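Local coordinates for protein listeriolysin O (Listeria monocytogenes, PDB 4CDB) that perforates cholesterol-containing host membranes, changing conformation after binding so that it inserts and forms an oligomeric pore that lyses the cell, at residues L38-D43 with S175-I180; Q72-I77 with I362-E367; V93-E98 with E249-Y254; L99-P104 with F183-K188. One frame throughout, in Å; residues are numbered along the deposited sequence.

Contact 1: L38-D43 with S175-I180; sequences LVYHGD and SESQLI. With NA (sodium ion), chain R; NA (sodium ion), chain S; NA (sodium ion), chain K; NA (sodium ion), chain H.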
# COMPACT_ATOMS: atom_id res chain seq x y z
N LEU A 38 -9.36 20.68 -6.63
CA LEU A 38 -8.19 19.98 -6.10
C LEU A 38 -8.00 18.64 -6.81
O LEU A 38 -8.75 17.68 -6.57
CB LEU A 38 -8.34 19.76 -4.60
CG LEU A 38 -8.52 21.02 -3.74
CD1 LEU A 38 -8.82 20.65 -2.30
CD2 LEU A 38 -7.27 21.88 -3.82
N VAL A 39 -7.00 18.57 -7.68
CA VAL A 39 -6.75 17.37 -8.46
C VAL A 39 -5.27 16.96 -8.49
O VAL A 39 -4.38 17.81 -8.49
CB VAL A 39 -7.23 17.54 -9.92
CG1 VAL A 39 -8.75 17.55 -9.98
CG2 VAL A 39 -6.66 18.81 -10.52
N TYR A 40 -5.03 15.66 -8.51
CA TYR A 40 -3.70 15.13 -8.78
C TYR A 40 -3.73 14.25 -10.03
O TYR A 40 -4.32 13.17 -10.03
CB TYR A 40 -3.16 14.32 -7.59
CG TYR A 40 -1.92 13.53 -7.95
CD1 TYR A 40 -0.71 14.18 -8.17
CD2 TYR A 40 -1.96 12.15 -8.08
CE1 TYR A 40 0.43 13.46 -8.50
CE2 TYR A 40 -0.83 11.43 -8.41
CZ TYR A 40 0.36 12.09 -8.62
OH TYR A 40 1.49 11.37 -8.95
N HIS A 41 -3.08 14.73 -11.09
CA HIS A 41 -2.99 13.96 -12.32
C HIS A 41 -1.69 13.16 -12.34
O HIS A 41 -0.61 13.73 -12.52
CB HIS A 41 -3.09 14.88 -13.54
CG HIS A 41 -4.38 15.62 -13.62
ND1 HIS A 41 -5.60 14.98 -13.76
CD2 HIS A 41 -4.65 16.95 -13.60
CE1 HIS A 41 -6.56 15.89 -13.81
NE2 HIS A 41 -6.02 17.09 -13.72
N GLY A 42 -1.79 11.85 -12.17
CA GLY A 42 -0.62 10.99 -12.09
C GLY A 42 -0.00 10.67 -13.44
O GLY A 42 -0.25 11.36 -14.43
N ASP A 43 0.82 9.62 -13.47
CA ASP A 43 1.49 9.21 -14.70
C ASP A 43 0.51 8.75 -15.76
O ASP A 43 -0.58 8.27 -15.44
CB ASP A 43 2.49 8.08 -14.42
CG ASP A 43 3.66 8.52 -13.57
OD1 ASP A 43 3.89 9.74 -13.46
OD2 ASP A 43 4.34 7.64 -13.01
N SER A 175 4.69 2.09 -8.47
CA SER A 175 5.24 3.38 -8.91
C SER A 175 4.99 4.48 -7.89
O SER A 175 4.05 4.40 -7.10
CB SER A 175 4.69 3.78 -10.28
OG SER A 175 3.34 4.20 -10.19
N GLU A 176 5.83 5.51 -7.92
CA GLU A 176 5.68 6.64 -7.02
C GLU A 176 4.33 7.32 -7.21
O GLU A 176 3.63 7.63 -6.25
CB GLU A 176 6.81 7.65 -7.23
CG GLU A 176 6.71 8.89 -6.35
CD GLU A 176 7.69 9.98 -6.75
OE1 GLU A 176 7.50 10.59 -7.82
OE2 GLU A 176 8.64 10.24 -5.98
N SER A 177 3.97 7.54 -8.47
CA SER A 177 2.73 8.22 -8.81
C SER A 177 1.50 7.44 -8.34
O SER A 177 0.49 8.03 -7.95
CB SER A 177 2.65 8.45 -10.32
OG SER A 177 1.46 9.13 -10.66
N GLN A 178 1.60 6.12 -8.38
CA GLN A 178 0.52 5.26 -7.90
C GLN A 178 0.30 5.45 -6.41
O GLN A 178 -0.83 5.61 -5.94
CB GLN A 178 0.85 3.79 -8.17
CG GLN A 178 -0.12 2.80 -7.53
CD GLN A 178 0.58 1.56 -7.02
OE1 GLN A 178 1.81 1.50 -6.97
NE2 GLN A 178 -0.21 0.56 -6.63
N LEU A 179 1.40 5.45 -5.65
CA LEU A 179 1.33 5.57 -4.20
C LEU A 179 0.98 6.99 -3.76
O LEU A 179 0.40 7.19 -2.69
CB LEU A 179 2.63 5.09 -3.56
CG LEU A 179 2.91 3.60 -3.78
CD1 LEU A 179 4.24 3.20 -3.18
CD2 LEU A 179 1.78 2.77 -3.21
N ILE A 180 1.33 7.98 -4.58
CA ILE A 180 0.94 9.36 -4.32
C ILE A 180 -0.58 9.51 -4.42
O ILE A 180 -1.20 10.22 -3.63
CB ILE A 180 1.66 10.34 -5.27
CG1 ILE A 180 3.14 10.46 -4.88
CG2 ILE A 180 1.03 11.72 -5.22
CD1 ILE A 180 3.94 11.38 -5.77
NA NA R . 5.80 7.43 -10.75
NA NA S . 9.44 9.41 -3.70
NA NA K . -3.11 0.22 -6.72
NA NA H . -2.78 12.68 -3.80
O HOH W 1 2.97 5.04 -12.82
O HOH W 2 -5.16 12.68 -2.01
O HOH W 3 -2.25 14.80 -1.96
O HOH W 4 10.87 10.65 -2.08
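Ser177 and Tyr40 bury the most surface here, and they meet through their hydroxyls: Tyr40 OH lies 2.8 Å from Ser177 OG in a hydrogen bond that either group could donate. Ser177 OG stands anti to its own backbone N (chi1 -179°), which carries it off the first turn of the helix toward strand 39-41 and the loop after it, where Asp43 N donates to Ser177 OG at 2.9 Å (N-H...O 148°). Ser366 of the adjoining strand adds a further hydrogen bond, so three protein groups grip this buried hydroxyl. Further along the helix, Ile180 lies across the Tyr40 ring: its CG2 sits over one face, 3.7 Å from the ring centroid in a CH-pi contact displaced toward the rim, with CZ its nearest ring atom. The Asp43 carboxylate flanks Ser177 from another side, OD2 lying 3.3 Å from Ser177 CB. That same Asp43 OD2 binds a sodium ion at 2.7 Å and takes a hydrogen bond from a water that in turn accepts from Ser175 OG. Ser175 is the N-cap, its OG accepting from Gln178 N at 3.2 Å. Strand 39-41 and the loop that follows it thus hold the capped N-terminal turn of helix 176-183, part of a segment expected to become a transmembrane beta-strand in the pore; this packing of a still-helical membrane-inserting segment on a sheet is characteristic of soluble cholesterol-dependent cytolysins.

Contact 2: Q72-I77 with I362-E367; sequences QNNADI and IKNNSE. With NA (sodium ion), chain H.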
# COMPACT_ATOMS: atom_id res chain seq x y z
N GLN A 72 -9.10 7.77 -7.37
CA GLN A 72 -9.56 7.85 -5.99
C GLN A 72 -9.77 9.28 -5.48
O GLN A 72 -8.92 10.15 -5.69
CB GLN A 72 -8.57 7.11 -5.10
CG GLN A 72 -8.86 7.17 -3.62
CD GLN A 72 -7.92 6.30 -2.81
OE1 GLN A 72 -7.65 5.16 -3.18
NE2 GLN A 72 -7.42 6.84 -1.71
N ASN A 73 -10.89 9.51 -4.82
CA ASN A 73 -11.19 10.82 -4.24
C ASN A 73 -11.03 10.81 -2.72
O ASN A 73 -11.69 10.05 -2.02
CB ASN A 73 -12.61 11.26 -4.61
CG ASN A 73 -12.84 11.24 -6.11
OD1 ASN A 73 -11.89 11.23 -6.89
ND2 ASN A 73 -14.11 11.25 -6.51
N ASN A 74 -10.13 11.66 -2.22
CA ASN A 74 -9.83 11.70 -0.80
C ASN A 74 -10.25 13.01 -0.13
O ASN A 74 -9.90 14.09 -0.60
CB ASN A 74 -8.33 11.45 -0.57
CG ASN A 74 -7.89 10.10 -1.09
OD1 ASN A 74 -8.63 9.12 -1.03
ND2 ASN A 74 -6.67 10.04 -1.62
N ALA A 75 -11.00 12.90 0.96
CA ALA A 75 -11.42 14.06 1.72
C ALA A 75 -10.41 14.36 2.83
O ALA A 75 -10.25 15.50 3.26
CB ALA A 75 -12.80 13.85 2.31
N ASP A 76 -9.72 13.32 3.29
CA ASP A 76 -8.70 13.46 4.32
C ASP A 76 -7.37 13.89 3.73
O ASP A 76 -6.75 13.16 2.96
CB ASP A 76 -8.52 12.14 5.08
CG ASP A 76 -9.78 11.70 5.79
OD1 ASP A 76 -10.42 12.54 6.44
OD2 ASP A 76 -10.12 10.50 5.69
N ILE A 77 -6.91 15.09 4.10
CA ILE A 77 -5.63 15.59 3.63
C ILE A 77 -4.52 15.04 4.53
O ILE A 77 -4.62 15.10 5.75
CB ILE A 77 -5.56 17.13 3.67
CG1 ILE A 77 -6.89 17.73 3.20
CG2 ILE A 77 -4.38 17.63 2.84
CD1 ILE A 77 -7.25 17.41 1.77
N ILE A 362 -9.95 15.94 -2.63
CA ILE A 362 -8.87 15.79 -3.59
C ILE A 362 -9.18 14.66 -4.58
O ILE A 362 -9.36 13.51 -4.19
CB ILE A 362 -7.52 15.51 -2.91
CG1 ILE A 362 -7.16 16.64 -1.94
CG2 ILE A 362 -6.43 15.34 -3.95
CD1 ILE A 362 -5.75 16.52 -1.37
N LYS A 363 -9.23 15.01 -5.86
CA LYS A 363 -9.50 14.02 -6.91
C LYS A 363 -8.20 13.49 -7.50
O LYS A 363 -7.46 14.22 -8.15
CB LYS A 363 -10.38 14.63 -8.00
CG LYS A 363 -10.68 13.70 -9.16
CD LYS A 363 -11.87 14.19 -9.97
CE LYS A 363 -13.12 14.26 -9.10
NZ LYS A 363 -14.31 14.75 -9.86
N ASN A 364 -7.94 12.20 -7.28
CA ASN A 364 -6.72 11.58 -7.79
C ASN A 364 -6.98 10.62 -8.94
O ASN A 364 -7.95 9.87 -8.92
CB ASN A 364 -5.99 10.82 -6.67
CG ASN A 364 -5.66 11.71 -5.49
OD1 ASN A 364 -4.57 12.28 -5.42
ND2 ASN A 364 -6.59 11.83 -4.55
N ASN A 365 -6.10 10.64 -9.93
CA ASN A 365 -6.09 9.63 -10.98
C ASN A 365 -4.67 9.37 -11.47
O ASN A 365 -3.90 10.31 -11.71
CB ASN A 365 -7.00 10.04 -12.15
CG ASN A 365 -6.38 11.08 -13.05
OD1 ASN A 365 -6.06 10.81 -14.20
ND2 ASN A 365 -6.19 12.28 -12.52
N SER A 366 -4.31 8.10 -11.58
CA SER A 366 -2.96 7.73 -11.98
C SER A 366 -2.95 6.37 -12.68
O SER A 366 -3.64 5.44 -12.26
CB SER A 366 -2.03 7.70 -10.77
OG SER A 366 -0.73 7.27 -11.14
N GLU A 367 -2.15 6.27 -13.74
CA GLU A 367 -1.95 5.00 -14.42
C GLU A 367 -0.58 4.46 -14.06
O GLU A 367 0.37 5.23 -13.88
CB GLU A 367 -2.06 5.17 -15.93
CG GLU A 367 -3.42 5.65 -16.41
CD GLU A 367 -3.47 5.86 -17.91
OE1 GLU A 367 -2.40 5.79 -18.55
OE2 GLU A 367 -4.57 6.10 -18.44
NA NA H . -2.78 12.68 -3.80
O HOH W 2 -5.16 12.68 -2.01
O HOH W 3 -2.25 14.80 -1.96
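Gln72 to Asn74 run antiparallel to Ile362 to Asn364, the strand segments 4.7 Å apart at their closest, with Gln72-Asn364 and Asn74-Ile362 as hydrogen-bonded pairs around the non-hydrogen-bonded pair Asn73-Lys363. Asn364 carries much of the side-chain chemistry. Its ND2 donates to Gln72 O at 3.1 Å, with that oxygen in the plane of the amide. The backbone Asn364 N reaches the same Gln72 O at 2.8 Å from the opposite face of the carbonyl, which is therefore held by two donors from one residue. ND2 also donates to a water. At the other end of the amide, Asn364 OD1 coordinates a sodium ion at 2.4 Å; the ion would tend to polarise the amide and strengthen ND2 as a donor. Ile180 O is a further protein ligand of this ion. Beyond the ladder the end of Ile77 reaches Ile362, which shares the face of Asn364; the two side chains cross at about a right angle, CD1 to CD1 3.6 Å apart, while Asn73 and Lys363 lie side by side on the other face. Strand 362-385, flanked on its other edge by strand 39-41, here pairs with the end of strand 59-74, a ladder belonging to the long, bent sheet of domain 2 in cholesterol-dependent cytolysins.

Contact 3: V93-E98 with E249-Y254; sequences VKANSE and ENPPAY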
# COMPACT_ATOMS: atom_id res chain seq x y z
N VAL A 93 -6.57 28.76 4.28
CA VAL A 93 -5.66 28.39 3.20
C VAL A 93 -6.29 28.60 1.82
O VAL A 93 -7.51 28.72 1.69
CB VAL A 93 -5.22 26.91 3.31
CG1 VAL A 93 -4.39 26.68 4.57
CG2 VAL A 93 -6.43 26.00 3.29
N LYS A 94 -5.44 28.65 0.80
CA LYS A 94 -5.91 28.64 -0.58
C LYS A 94 -6.13 27.21 -1.03
O LYS A 94 -5.31 26.33 -0.75
CB LYS A 94 -4.88 29.30 -1.50
CG LYS A 94 -4.66 30.77 -1.26
CD LYS A 94 -3.59 31.31 -2.20
CE LYS A 94 -3.38 32.80 -2.01
NZ LYS A 94 -2.27 33.32 -2.85
N ALA A 95 -7.24 26.96 -1.72
CA ALA A 95 -7.51 25.64 -2.25
C ALA A 95 -6.93 25.53 -3.66
O ALA A 95 -7.63 25.79 -4.65
CB ALA A 95 -9.00 25.36 -2.27
N ASN A 96 -5.66 25.17 -3.75
CA ASN A 96 -4.99 24.99 -5.03
C ASN A 96 -4.05 23.78 -5.05
O ASN A 96 -4.15 22.90 -4.19
CB ASN A 96 -4.24 26.26 -5.44
CG ASN A 96 -3.30 26.76 -4.36
OD1 ASN A 96 -2.81 25.98 -3.54
ND2 ASN A 96 -3.04 28.06 -4.35
N SER A 97 -3.14 23.76 -6.01
CA SER A 97 -2.22 22.64 -6.17
C SER A 97 -1.28 22.46 -4.97
O SER A 97 -0.82 21.35 -4.70
CB SER A 97 -1.41 22.79 -7.46
OG SER A 97 -0.71 24.03 -7.46
N GLU A 98 -1.02 23.55 -4.26
CA GLU A 98 -0.14 23.49 -3.09
C GLU A 98 -0.78 22.75 -1.93
O GLU A 98 -0.09 22.15 -1.11
CB GLU A 98 0.28 24.90 -2.66
CG GLU A 98 1.19 25.62 -3.64
CD GLU A 98 2.55 24.96 -3.77
OE1 GLU A 98 2.67 23.98 -4.54
OE2 GLU A 98 3.50 25.42 -3.11
N GLU A 249 -9.72 31.10 -9.10
CA GLU A 249 -8.71 30.11 -9.43
C GLU A 249 -8.05 29.58 -8.16
O GLU A 249 -7.56 28.45 -8.12
CB GLU A 249 -7.64 30.71 -10.35
CG GLU A 249 -8.20 31.43 -11.57
CD GLU A 249 -8.58 32.87 -11.28
OE1 GLU A 249 -7.68 33.72 -11.20
OE2 GLU A 249 -9.79 33.15 -11.13
N ASN A 250 -8.05 30.40 -7.11
CA ASN A 250 -7.51 30.01 -5.82
C ASN A 250 -8.51 30.28 -4.70
O ASN A 250 -8.32 31.20 -3.90
CB ASN A 250 -6.19 30.73 -5.53
CG ASN A 250 -5.15 30.50 -6.61
OD1 ASN A 250 -4.36 29.56 -6.54
ND2 ASN A 250 -5.14 31.36 -7.63
N PRO A 251 -9.59 29.48 -4.64
CA PRO A 251 -10.68 29.72 -3.69
C PRO A 251 -10.23 29.58 -2.25
O PRO A 251 -9.42 28.70 -1.94
CB PRO A 251 -11.69 28.61 -4.03
CG PRO A 251 -11.31 28.13 -5.40
CD PRO A 251 -9.83 28.29 -5.48
N PRO A 252 -10.75 30.44 -1.36
CA PRO A 252 -10.39 30.38 0.06
C PRO A 252 -11.03 29.18 0.74
O PRO A 252 -12.18 28.83 0.45
CB PRO A 252 -10.96 31.69 0.61
CG PRO A 252 -12.12 31.99 -0.27
CD PRO A 252 -11.71 31.53 -1.64
N ALA A 253 -10.28 28.54 1.63
CA ALA A 253 -10.80 27.41 2.39
C ALA A 253 -10.24 27.45 3.80
O ALA A 253 -9.27 28.16 4.07
CB ALA A 253 -10.43 26.09 1.71
N TYR A 254 -10.85 26.70 4.71
CA TYR A 254 -10.35 26.60 6.07
C TYR A 254 -10.23 25.15 6.53
O TYR A 254 -10.96 24.27 6.06
CB TYR A 254 -11.23 27.40 7.04
CG TYR A 254 -12.64 26.87 7.19
CD1 TYR A 254 -13.62 27.19 6.26
CD2 TYR A 254 -12.99 26.06 8.27
CE1 TYR A 254 -14.91 26.71 6.40
CE2 TYR A 254 -14.28 25.58 8.41
CZ TYR A 254 -15.24 25.91 7.47
OH TYR A 254 -16.52 25.44 7.60
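Asn96 and Asn250 meet amide to amide with their planes 84° apart, nearly perpendicular. Asn96 ND2 donates to Asn250 OD1 at 3.0 Å in an almost straight bond (N-H...O 171°), and the acceptor lies in the amide plane of Asn96. Asn96 CG lies between the backbone N and the carbonyl carbon (chi1 53°), close over its own backbone, and Asn96 OD1 accepts from Glu98 N at 3.1 Å, the donor standing well above the carbonyl plane. Asn96 is thus the N-cap of helix 97-100, and its cap oxygen and the N-H that reaches Asn250 belong to one rigid group. The Asn250 backbone is fixed in turn by Asn247, whose OD1 takes the N-H of Asn250. Before this cap the two segments form a short antiparallel ladder at the end of the large curled sheet, strand 92-94 pairing with strand 252-260. Val93 and Ala253 exchange two backbone hydrogen bonds, and Ala95 N donates to Pro251 O at 2.8 Å. The return bond is impossible because Pro251 has no N-H; its CD packs against Ala95 O at 3.4 Å instead, and the ladder gives way to loop. Small apolar groups fill one face, where Ala253 CB lies 4.3 Å from Ala95 CB and equally far from Val93 CG2. On the opposite face Lys94 passes Asn250, its CD 4.3 Å from Asn250 CB, and extends until NZ bonds to Leu244 O.

Contact 4: L99-P104 with F183-K188; sequences LVENQP and FGTAFK. With NA (sodium ion), chain N.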
# COMPACT_ATOMS: atom_id res chain seq x y z
N LEU A 99 -2.11 22.78 -1.87
CA LEU A 99 -2.84 21.99 -0.89
C LEU A 99 -2.76 20.51 -1.25
O LEU A 99 -2.68 19.65 -0.38
CB LEU A 99 -4.31 22.43 -0.81
CG LEU A 99 -5.21 21.66 0.16
CD1 LEU A 99 -4.61 21.66 1.55
CD2 LEU A 99 -6.60 22.25 0.18
N VAL A 100 -2.79 20.23 -2.55
CA VAL A 100 -2.64 18.87 -3.05
C VAL A 100 -1.23 18.36 -2.77
O VAL A 100 -1.03 17.19 -2.46
CB VAL A 100 -2.96 18.78 -4.55
CG1 VAL A 100 -2.77 17.36 -5.06
CG2 VAL A 100 -4.38 19.25 -4.82
N GLU A 101 -0.26 19.26 -2.87
CA GLU A 101 1.14 18.93 -2.59
C GLU A 101 1.41 18.80 -1.09
O GLU A 101 2.56 18.63 -0.68
CB GLU A 101 2.08 19.97 -3.19
CG GLU A 101 2.86 19.50 -4.40
CD GLU A 101 2.20 19.87 -5.71
OE1 GLU A 101 1.22 19.21 -6.09
OE2 GLU A 101 2.67 20.83 -6.36
N ASN A 102 0.36 18.88 -0.28
CA ASN A 102 0.47 18.79 1.18
C ASN A 102 1.40 19.85 1.78
O ASN A 102 2.08 19.59 2.77
CB ASN A 102 0.90 17.39 1.62
CG ASN A 102 -0.14 16.34 1.31
OD1 ASN A 102 0.18 15.21 0.95
ND2 ASN A 102 -1.41 16.70 1.46
N GLN A 103 1.42 21.02 1.16
CA GLN A 103 2.10 22.18 1.73
C GLN A 103 1.33 23.45 1.35
O GLN A 103 1.84 24.31 0.63
CB GLN A 103 3.56 22.25 1.27
CG GLN A 103 3.79 22.02 -0.22
CD GLN A 103 5.24 22.17 -0.63
OE1 GLN A 103 6.15 21.78 0.12
NE2 GLN A 103 5.48 22.74 -1.80
N PRO A 104 0.10 23.57 1.87
CA PRO A 104 -0.82 24.63 1.42
C PRO A 104 -0.35 26.04 1.76
O PRO A 104 0.34 26.26 2.76
CB PRO A 104 -2.11 24.30 2.17
CG PRO A 104 -1.65 23.62 3.42
CD PRO A 104 -0.45 22.80 3.00
N PHE A 183 -1.65 7.60 -1.02
CA PHE A 183 -1.21 8.11 0.27
C PHE A 183 -0.95 9.61 0.28
O PHE A 183 -0.43 10.15 1.25
CB PHE A 183 0.04 7.36 0.72
CG PHE A 183 -0.15 5.87 0.86
CD1 PHE A 183 -0.77 5.34 1.98
CD2 PHE A 183 0.28 5.01 -0.14
CE1 PHE A 183 -0.95 3.97 2.10
CE2 PHE A 183 0.10 3.64 -0.02
CZ PHE A 183 -0.51 3.12 1.11
N GLY A 184 -1.32 10.29 -0.80
CA GLY A 184 -1.10 11.72 -0.90
C GLY A 184 0.33 12.05 -1.27
O GLY A 184 1.20 11.17 -1.26
N THR A 185 0.59 13.32 -1.58
CA THR A 185 1.93 13.78 -1.95
C THR A 185 2.90 13.61 -0.78
O THR A 185 4.11 13.52 -0.97
CB THR A 185 1.90 15.26 -2.40
OG1 THR A 185 0.98 15.40 -3.49
CG2 THR A 185 3.27 15.73 -2.85
N ALA A 186 2.35 13.55 0.43
CA ALA A 186 3.15 13.35 1.64
C ALA A 186 3.96 12.06 1.61
O ALA A 186 4.90 11.90 2.37
CB ALA A 186 2.26 13.40 2.87
N PHE A 187 3.59 11.14 0.72
CA PHE A 187 4.33 9.89 0.57
C PHE A 187 5.79 10.12 0.18
O PHE A 187 6.67 9.37 0.60
CB PHE A 187 3.65 8.95 -0.44
CG PHE A 187 4.50 7.77 -0.82
CD1 PHE A 187 4.63 6.68 0.03
CD2 PHE A 187 5.19 7.75 -2.03
CE1 PHE A 187 5.42 5.60 -0.31
CE2 PHE A 187 5.98 6.67 -2.37
CZ PHE A 187 6.09 5.59 -1.51
N LYS A 188 6.05 11.17 -0.60
CA LYS A 188 7.41 11.47 -1.06
C LYS A 188 8.34 11.74 0.11
O LYS A 188 9.50 11.32 0.10
CB LYS A 188 7.41 12.65 -2.03
CG LYS A 188 6.46 12.50 -3.21
CD LYS A 188 6.47 13.72 -4.14
CE LYS A 188 7.52 13.57 -5.23
NZ LYS A 188 7.14 14.29 -6.48
NA NA N . -0.08 9.11 3.87
O HOH W 3 -2.25 14.80 -1.96
O HOH W 5 -2.23 7.83 4.45
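The flat amide of Asn102 meets Ala186 edge-on: Ala186 N donates to Asn102 OD1 at 2.8 Å, in the carbonyl plane and on a lone pair, although the bond is bent at the hydrogen (132°). Ala186 CB lies 3.4 Å from OD1, and Thr185 N 3.2 Å from OD1 but too poorly angled to bond. At the remaining edge of the amide, ND2 packs against Ile77. The other flat group, the Phe183 ring, turns away and has at its edge, in plane, a water bound to the sodium ion that Phe183 O also coordinates. Thr185 makes the second link. Its OG1, anti to the carbonyl carbon (chi1 -56°), donates to Val100 O at 2.9 Å. A water donates to the same Val100 O at 2.7 Å and accepts from Thr185 N, closing a small polar ring. Thr185 CG2 adds an apolar touch with Glu101 CG at 4.1 Å. Both segments turn here: Asn102, with positive phi (58°), is the C-prime residue of the Schellman motif ending helix 97-100, and residues 184-187 form a type I turn. That turn joins helix 176-183 to helix 187-194, while Asn102 and Ala186 both pack on Gln78 of strand 77-78, and Val100 rests on Leu38 just before strand 39-41.

All four contacts are partly buried, and none is wholly core or surface. Contacts 1 and 2 share the mixed sheet, since strands 39-41 and 362-385 are neighbours, and both supply ligands to one sodium ion; a water on that ion also enters contact 4. Contact 1 holds the start of helix 176-183, contact 4 the turn that follows it; contact 4 also takes up helix 97-100, which contact 3 caps. Their chemistry follows their place: contact 2, within a sheet, is mainly a backbone ladder; contacts 1 and 4, at a helix start and an interhelical turn, rely on side-chain oxygens, waters and, in contact 4, a backbone carbonyl; contact 3, its centre about 28 Å from that of the chain, the farthest of the four, combines a short ladder with an asparagine pair.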